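Local coordinates for protein gdp-l-fucose synthetase (Naegleria fowleri, PDB 6AQZ) that probably makes GDP-L-fucose from GDP-4-keto-6-deoxymannose by epimerisation and NADPH-dependent reduction, and binds NADP in a Rossmann-type domain of the NAD-dependent epimerase/dehydratase family, at residues Phe194-Phe200 against Thr328-Phe332; Cys215-Gln219 against Ile279-Phe285. Residues are numbered along the deposited sequence.

Contact 1 of 2, residues Phe194-Phe200 against Thr328-Phe332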
loop_
_atom_site.group_PDB
_atom_site.type_symbol
_atom_site.label_atom_id
_atom_site.label_comp_id
_atom_site.label_asym_id
_atom_site.label_seq_id
_atom_site.Cartn_x
_atom_site.Cartn_y
_atom_site.Cartn_z
ATOM N N PHE A 194 6.800 12.274 23.423
ATOM C CA PHE A 194 7.322 11.764 24.690
ATOM C C PHE A 194 6.341 12.080 25.805
ATOM O O PHE A 194 5.494 12.977 25.695
ATOM C CB PHE A 194 8.707 12.348 25.024
ATOM C CG PHE A 194 8.689 13.826 25.306
ATOM C CD1 PHE A 194 8.646 14.747 24.254
ATOM C CD2 PHE A 194 8.662 14.303 26.628
ATOM C CE1 PHE A 194 8.620 16.109 24.513
ATOM C CE2 PHE A 194 8.617 15.667 26.898
ATOM C CZ PHE A 194 8.608 16.569 25.839
ATOM N N GLY A 195 6.464 11.333 26.892
ATOM C CA GLY A 195 5.643 11.598 28.041
ATOM C C GLY A 195 5.303 10.371 28.847
ATOM O O GLY A 195 5.856 9.276 28.653
ATOM N N PRO A 196 4.371 10.541 29.777
ATOM C CA PRO A 196 4.004 9.430 30.656
ATOM C C PRO A 196 3.345 8.303 29.879
ATOM O O PRO A 196 2.770 8.505 28.810
ATOM C CB PRO A 196 3.042 10.069 31.676
ATOM C CG PRO A 196 2.671 11.368 31.148
ATOM C CD PRO A 196 3.767 11.813 30.201
ATOM N N HIS A 197 3.465 7.095 30.432
ATOM C CA HIS A 197 2.929 5.859 29.863
ATOM C C HIS A 197 3.598 5.465 28.551
ATOM O O HIS A 197 3.067 4.631 27.821
ATOM C CB HIS A 197 1.417 5.954 29.675
ATOM C CG HIS A 197 0.675 6.168 30.953
ATOM N ND1 HIS A 197 0.391 5.142 31.827
ATOM C CD2 HIS A 197 0.154 7.290 31.505
ATOM C CE1 HIS A 197 -0.278 5.622 32.861
ATOM N NE2 HIS A 197 -0.438 6.922 32.688
ATOM N N ASP A 198 4.784 6.010 28.286
ATOM C CA ASP A 198 5.616 5.653 27.151
ATOM C C ASP A 198 6.184 4.251 27.333
ATOM O O ASP A 198 5.922 3.567 28.324
ATOM C CB ASP A 198 6.742 6.667 27.002
ATOM C CG ASP A 198 7.200 6.835 25.566
ATOM O OD1 ASP A 198 6.978 5.912 24.755
ATOM O OD2 ASP A 198 7.810 7.889 25.274
ATOM N N ASN A 199 6.934 3.796 26.334
ATOM C CA ASN A 199 7.678 2.544 26.410
ATOM C C ASN A 199 9.128 2.886 26.732
ATOM O O ASN A 199 9.848 3.412 25.880
ATOM C CB ASN A 199 7.572 1.752 25.108
ATOM C CG ASN A 199 8.303 0.433 25.183
ATOM O OD1 ASN A 199 8.905 0.095 26.211
ATOM N ND2 ASN A 199 8.233 -0.338 24.118
ATOM N N PHE A 200 9.563 2.582 27.958
ATOM C CA PHE A 200 10.875 3.003 28.420
ATOM C C PHE A 200 11.940 1.919 28.315
ATOM O O PHE A 200 13.004 2.060 28.924
ATOM C CB PHE A 200 10.780 3.492 29.856
ATOM C CG PHE A 200 9.923 4.695 30.013
ATOM C CD1 PHE A 200 10.459 5.955 29.897
ATOM C CD2 PHE A 200 8.572 4.563 30.279
ATOM C CE1 PHE A 200 9.657 7.070 30.058
ATOM C CE2 PHE A 200 7.767 5.668 30.439
ATOM C CZ PHE A 200 8.311 6.924 30.338
ATOM N N THR A 328 7.413 14.518 32.940
ATOM C CA THR A 328 7.544 13.114 32.569
ATOM C C THR A 328 8.440 12.358 33.555
ATOM O O THR A 328 8.091 11.254 33.998
ATOM C CB THR A 328 8.078 13.010 31.137
ATOM O OG1 THR A 328 7.216 13.751 30.257
ATOM C CG2 THR A 328 8.130 11.550 30.688
ATOM N N VAL A 329 9.580 12.950 33.928
ATOM C CA VAL A 329 10.481 12.314 34.886
ATOM C C VAL A 329 9.778 12.096 36.220
ATOM O O VAL A 329 9.871 11.014 36.812
ATOM C CB VAL A 329 11.771 13.141 35.052
ATOM C CG1 VAL A 329 12.563 12.650 36.250
ATOM C CG2 VAL A 329 12.631 13.073 33.812
ATOM N N GLN A 330 9.042 13.104 36.703
ATOM C CA GLN A 330 8.318 12.940 37.965
ATOM C C GLN A 330 7.300 11.815 37.855
ATOM O O GLN A 330 7.139 11.026 38.790
ATOM C CB GLN A 330 7.639 14.245 38.389
ATOM N N TRP A 331 6.607 11.723 36.714
ATOM C CA TRP A 331 5.702 10.596 36.497
ATOM C C TRP A 331 6.466 9.283 36.541
ATOM O O TRP A 331 5.994 8.293 37.112
ATOM C CB TRP A 331 4.965 10.730 35.150
ATOM C CG TRP A 331 4.052 9.553 34.922
ATOM C CD1 TRP A 331 2.737 9.457 35.260
ATOM C CD2 TRP A 331 4.413 8.287 34.351
ATOM N NE1 TRP A 331 2.259 8.210 34.943
ATOM C CE2 TRP A 331 3.268 7.475 34.383
ATOM C CE3 TRP A 331 5.591 7.767 33.820
ATOM C CZ2 TRP A 331 3.267 6.171 33.894
ATOM C CZ3 TRP A 331 5.593 6.469 33.363
ATOM C CH2 TRP A 331 4.442 5.689 33.388
ATOM N N PHE A 332 7.640 9.255 35.921
ATOM C CA PHE A 332 8.417 8.031 35.832
ATOM C C PHE A 332 8.897 7.579 37.206
ATOM O O PHE A 332 8.802 6.391 37.543
ATOM C CB PHE A 332 9.588 8.266 34.874
ATOM C CG PHE A 332 10.343 7.034 34.516
ATOM C CD1 PHE A 332 9.688 5.924 34.016
ATOM C CD2 PHE A 332 11.720 6.994 34.634
ATOM C CE1 PHE A 332 10.399 4.777 33.662
ATOM C CE2 PHE A 332 12.433 5.860 34.274
ATOM C CZ PHE A 332 11.772 4.753 33.784
#

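Contact 2 of 2, residues Cys215-Gln219 against Ile279-Phe285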
loop_
_atom_site.group_PDB
_atom_site.type_symbol
_atom_site.label_atom_id
_atom_site.label_comp_id
_atom_site.label_asym_id
_atom_site.label_seq_id
_atom_site.Cartn_x
_atom_site.Cartn_y
_atom_site.Cartn_z
ATOM N N CYS A 215 19.110 7.056 32.368
ATOM C CA CYS A 215 19.535 7.969 33.417
ATOM C C CYS A 215 19.104 7.437 34.782
ATOM O O CYS A 215 19.845 7.551 35.771
ATOM C CB CYS A 215 18.977 9.369 33.153
ATOM S SG CYS A 215 19.668 10.675 34.223
ATOM N N TYR A 216 17.891 6.883 34.852
ATOM C CA TYR A 216 17.405 6.261 36.075
ATOM C C TYR A 216 18.320 5.128 36.533
ATOM O O TYR A 216 18.645 5.034 37.720
ATOM C CB TYR A 216 15.980 5.754 35.853
ATOM C CG TYR A 216 15.359 5.056 37.056
ATOM C CD1 TYR A 216 15.553 3.687 37.255
ATOM C CD2 TYR A 216 14.557 5.745 37.967
ATOM C CE1 TYR A 216 14.980 3.033 38.338
ATOM C CE2 TYR A 216 13.983 5.097 39.048
ATOM C CZ TYR A 216 14.199 3.742 39.232
ATOM O OH TYR A 216 13.631 3.093 40.312
ATOM N N LYS A 217 18.760 4.266 35.604
ATOM C CA LYS A 217 19.656 3.172 35.974
ATOM C C LYS A 217 20.995 3.699 36.483
ATOM O O LYS A 217 21.548 3.179 37.463
ATOM C CB LYS A 217 19.862 2.227 34.784
ATOM C CG LYS A 217 18.646 1.358 34.385
ATOM C CD LYS A 217 18.902 0.595 33.049
ATOM C CE LYS A 217 17.652 -0.137 32.530
ATOM N NZ LYS A 217 17.937 -1.103 31.415
ATOM N N ALA A 218 21.507 4.752 35.849
ATOM C CA ALA A 218 22.780 5.337 36.238
ATOM C C ALA A 218 22.722 5.932 37.638
ATOM O O ALA A 218 23.688 5.833 38.404
ATOM C CB ALA A 218 23.183 6.402 35.223
ATOM N N GLN A 219 21.589 6.537 37.997
ATOM C CA GLN A 219 21.459 7.132 39.322
ATOM C C GLN A 219 21.356 6.053 40.403
ATOM O O GLN A 219 21.993 6.151 41.459
ATOM C CB GLN A 219 20.227 8.047 39.341
ATOM C CG GLN A 219 20.048 8.798 40.659
ATOM C CD GLN A 219 19.004 9.906 40.562
ATOM O OE1 GLN A 219 17.832 9.667 40.225
ATOM N NE2 GLN A 219 19.426 11.130 40.869
ATOM N N ILE A 279 17.255 15.885 30.723
ATOM C CA ILE A 279 16.923 14.671 31.450
ATOM C C ILE A 279 17.839 14.526 32.647
ATOM O O ILE A 279 17.392 14.203 33.753
ATOM C CB ILE A 279 17.021 13.457 30.514
ATOM C CG1 ILE A 279 15.901 13.508 29.464
ATOM C CG2 ILE A 279 17.034 12.159 31.322
ATOM C CD1 ILE A 279 15.997 12.410 28.416
ATOM N N LYS A 280 19.131 14.788 32.443
ATOM C CA LYS A 280 20.084 14.715 33.537
ATOM C C LYS A 280 19.655 15.632 34.677
ATOM O O LYS A 280 19.514 15.187 35.822
ATOM C CB LYS A 280 21.485 15.072 33.031
ATOM C CG LYS A 280 22.512 15.141 34.148
ATOM C CD LYS A 280 23.892 15.580 33.679
ATOM C CE LYS A 280 24.722 15.984 34.893
ATOM N NZ LYS A 280 26.175 15.874 34.643
ATOM N N ASP A 281 19.360 16.901 34.364
ATOM C CA ASP A 281 19.032 17.871 35.401
ATOM C C ASP A 281 17.628 17.714 35.963
ATOM O O ASP A 281 17.330 18.338 36.989
ATOM C CB ASP A 281 19.166 19.296 34.858
ATOM C CG ASP A 281 20.571 19.635 34.451
ATOM O OD1 ASP A 281 21.516 19.140 35.104
ATOM O OD2 ASP A 281 20.728 20.402 33.477
ATOM N N ALA A 282 16.808 16.814 35.419
ATOM C CA ALA A 282 15.466 16.617 35.954
ATOM C C ALA A 282 15.427 15.446 36.920
ATOM O O ALA A 282 14.608 15.435 37.842
ATOM C CB ALA A 282 14.452 16.371 34.830
ATOM N N PHE A 283 16.335 14.493 36.744
ATOM C CA PHE A 283 16.565 13.455 37.726
ATOM C C PHE A 283 17.454 13.930 38.863
ATOM O O PHE A 283 17.531 13.239 39.886
ATOM C CB PHE A 283 17.218 12.251 37.052
ATOM C CG PHE A 283 16.247 11.283 36.457
ATOM C CD1 PHE A 283 15.545 10.404 37.262
ATOM C CD2 PHE A 283 16.044 11.241 35.079
ATOM C CE1 PHE A 283 14.661 9.497 36.706
ATOM C CE2 PHE A 283 15.159 10.346 34.522
ATOM C CZ PHE A 283 14.465 9.472 35.335
ATOM N N ASN A 284 18.057 15.119 38.720
ATOM C CA ASN A 284 19.115 15.602 39.607
ATOM C C ASN A 284 20.283 14.623 39.633
ATOM O O ASN A 284 20.869 14.346 40.684
ATOM C CB ASN A 284 18.590 15.882 41.016
ATOM C CG ASN A 284 17.623 17.045 41.049
ATOM O OD1 ASN A 284 17.860 18.086 40.426
ATOM N ND2 ASN A 284 16.523 16.875 41.764
ATOM N N PHE A 285 20.605 14.074 38.464
ATOM C CA PHE A 285 21.735 13.166 38.348
ATOM C C PHE A 285 23.047 13.941 38.401
ATOM O O PHE A 285 23.271 14.850 37.594
ATOM C CB PHE A 285 21.624 12.368 37.056
ATOM C CG PHE A 285 22.756 11.417 36.827
ATOM C CD1 PHE A 285 22.859 10.249 37.571
ATOM C CD2 PHE A 285 23.692 11.664 35.836
ATOM C CE1 PHE A 285 23.894 9.363 37.350
ATOM C CE2 PHE A 285 24.730 10.782 35.607
ATOM C CZ PHE A 285 24.832 9.627 36.360
HETATM O O HOH W 1 15.790 11.205 41.396
#

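Contact 1 of 2, residues Phe194-Phe200 against Thr328-Phe332
W331 gives up more surface here than any other residue, because its indole lies along the turn that follows strand 184-194. P196 presses on the indole: its CB sits 3.4 Å from W331 CG and almost straight above the five-membered ring, a CH-pi contact. One residue on, the backbone N of H197 is 3.4 Å from W331 CH2, over the same ring system, and the edge of the indole points at the face of the imidazole, with H197 ND1 3.7 Å from W331 CZ2. P196 and H197 are the middle residues of a type II turn running from G195 to D198. That turn leaves the C-terminal end of a parallel strand of the Rossmann-type sheet, the end where these folds hold their cofactor, and the H197 side chain is about 7 Å from the bound NADP. T328, a turn earlier on helix 321-335, faces G195, with its OG1 3.5 Å from G195 CA; that hydroxyl is hydrogen-bonded to the carbonyl of A324 in its own helix. F200 completes the contact. Its ring stacks face to face on that of F332, centroids 4.4 Å apart and planes at 27°, while F200 CE2 touches W331 CZ3 at 3.7 Å.

Contact 2 of 2, residues Cys215-Gln219 against Ile279-Phe285
Start with C215, whose chi1 is t: this sends the sulfur across to 279-285, where SG lies 3.8 Å from both F283 CD2 and F285 CB. SG also makes oblique sulfur-aromatic contacts with both rings, 4.6 Å from the centroid of F283 and 4.8 Å from that of F285. F283, with chi1 at -87°, brings a ring face over the backbone N of Y216, and F283 CE1 meets the edge of the tyrosine ring at Y216 CD2, 4.0 Å away. F285 is t and reaches A218, its CE1 3.7 Å from A218 CB. Q219 stretches out with chi1 and chi2 both t, so that its amide reaches the backbone of F283; Q219 NE2 donates to F283 O at 3.0 Å. A water donates to Q219 OE1 (2.8 Å) and to the same F283 O (3.1 Å), closing a small ring of hydrogen bonds. N284, at positive phi, turns the chain so that F285 comes back toward C215. The axes of 215-219 and 279-283 approach to 10.5 Å and cross at -48°, a packing continued by F285 and backed by F225 of strand 225-228, consistent with the smaller C-terminal, substrate-binding part of extended short-chain dehydrogenase/reductase enzymes.

How the contacts relate
The centres of the two contacts lie 13 Å apart, on the same side of the chain's centre, and the contacts touch. Along the sequence contact 2 is nested inside contact 1: 194-200 comes first, then 215-219, 279-285 and finally 328-332. Helix 321-335, which carries 328-332, also packs on contact 2: F332 CD2 on F283 CZ and V329 CG2 on F283 CE2, both at 3.8 Å. Helix 207-221, which carries 215-219, in turn reaches contact 1 through P209 and M212. With helix 272-283 these helices form one packed cluster against the loop at the cofactor end of the Rossmann-type sheet, and so probably join the C-terminal part to the NADP-binding part.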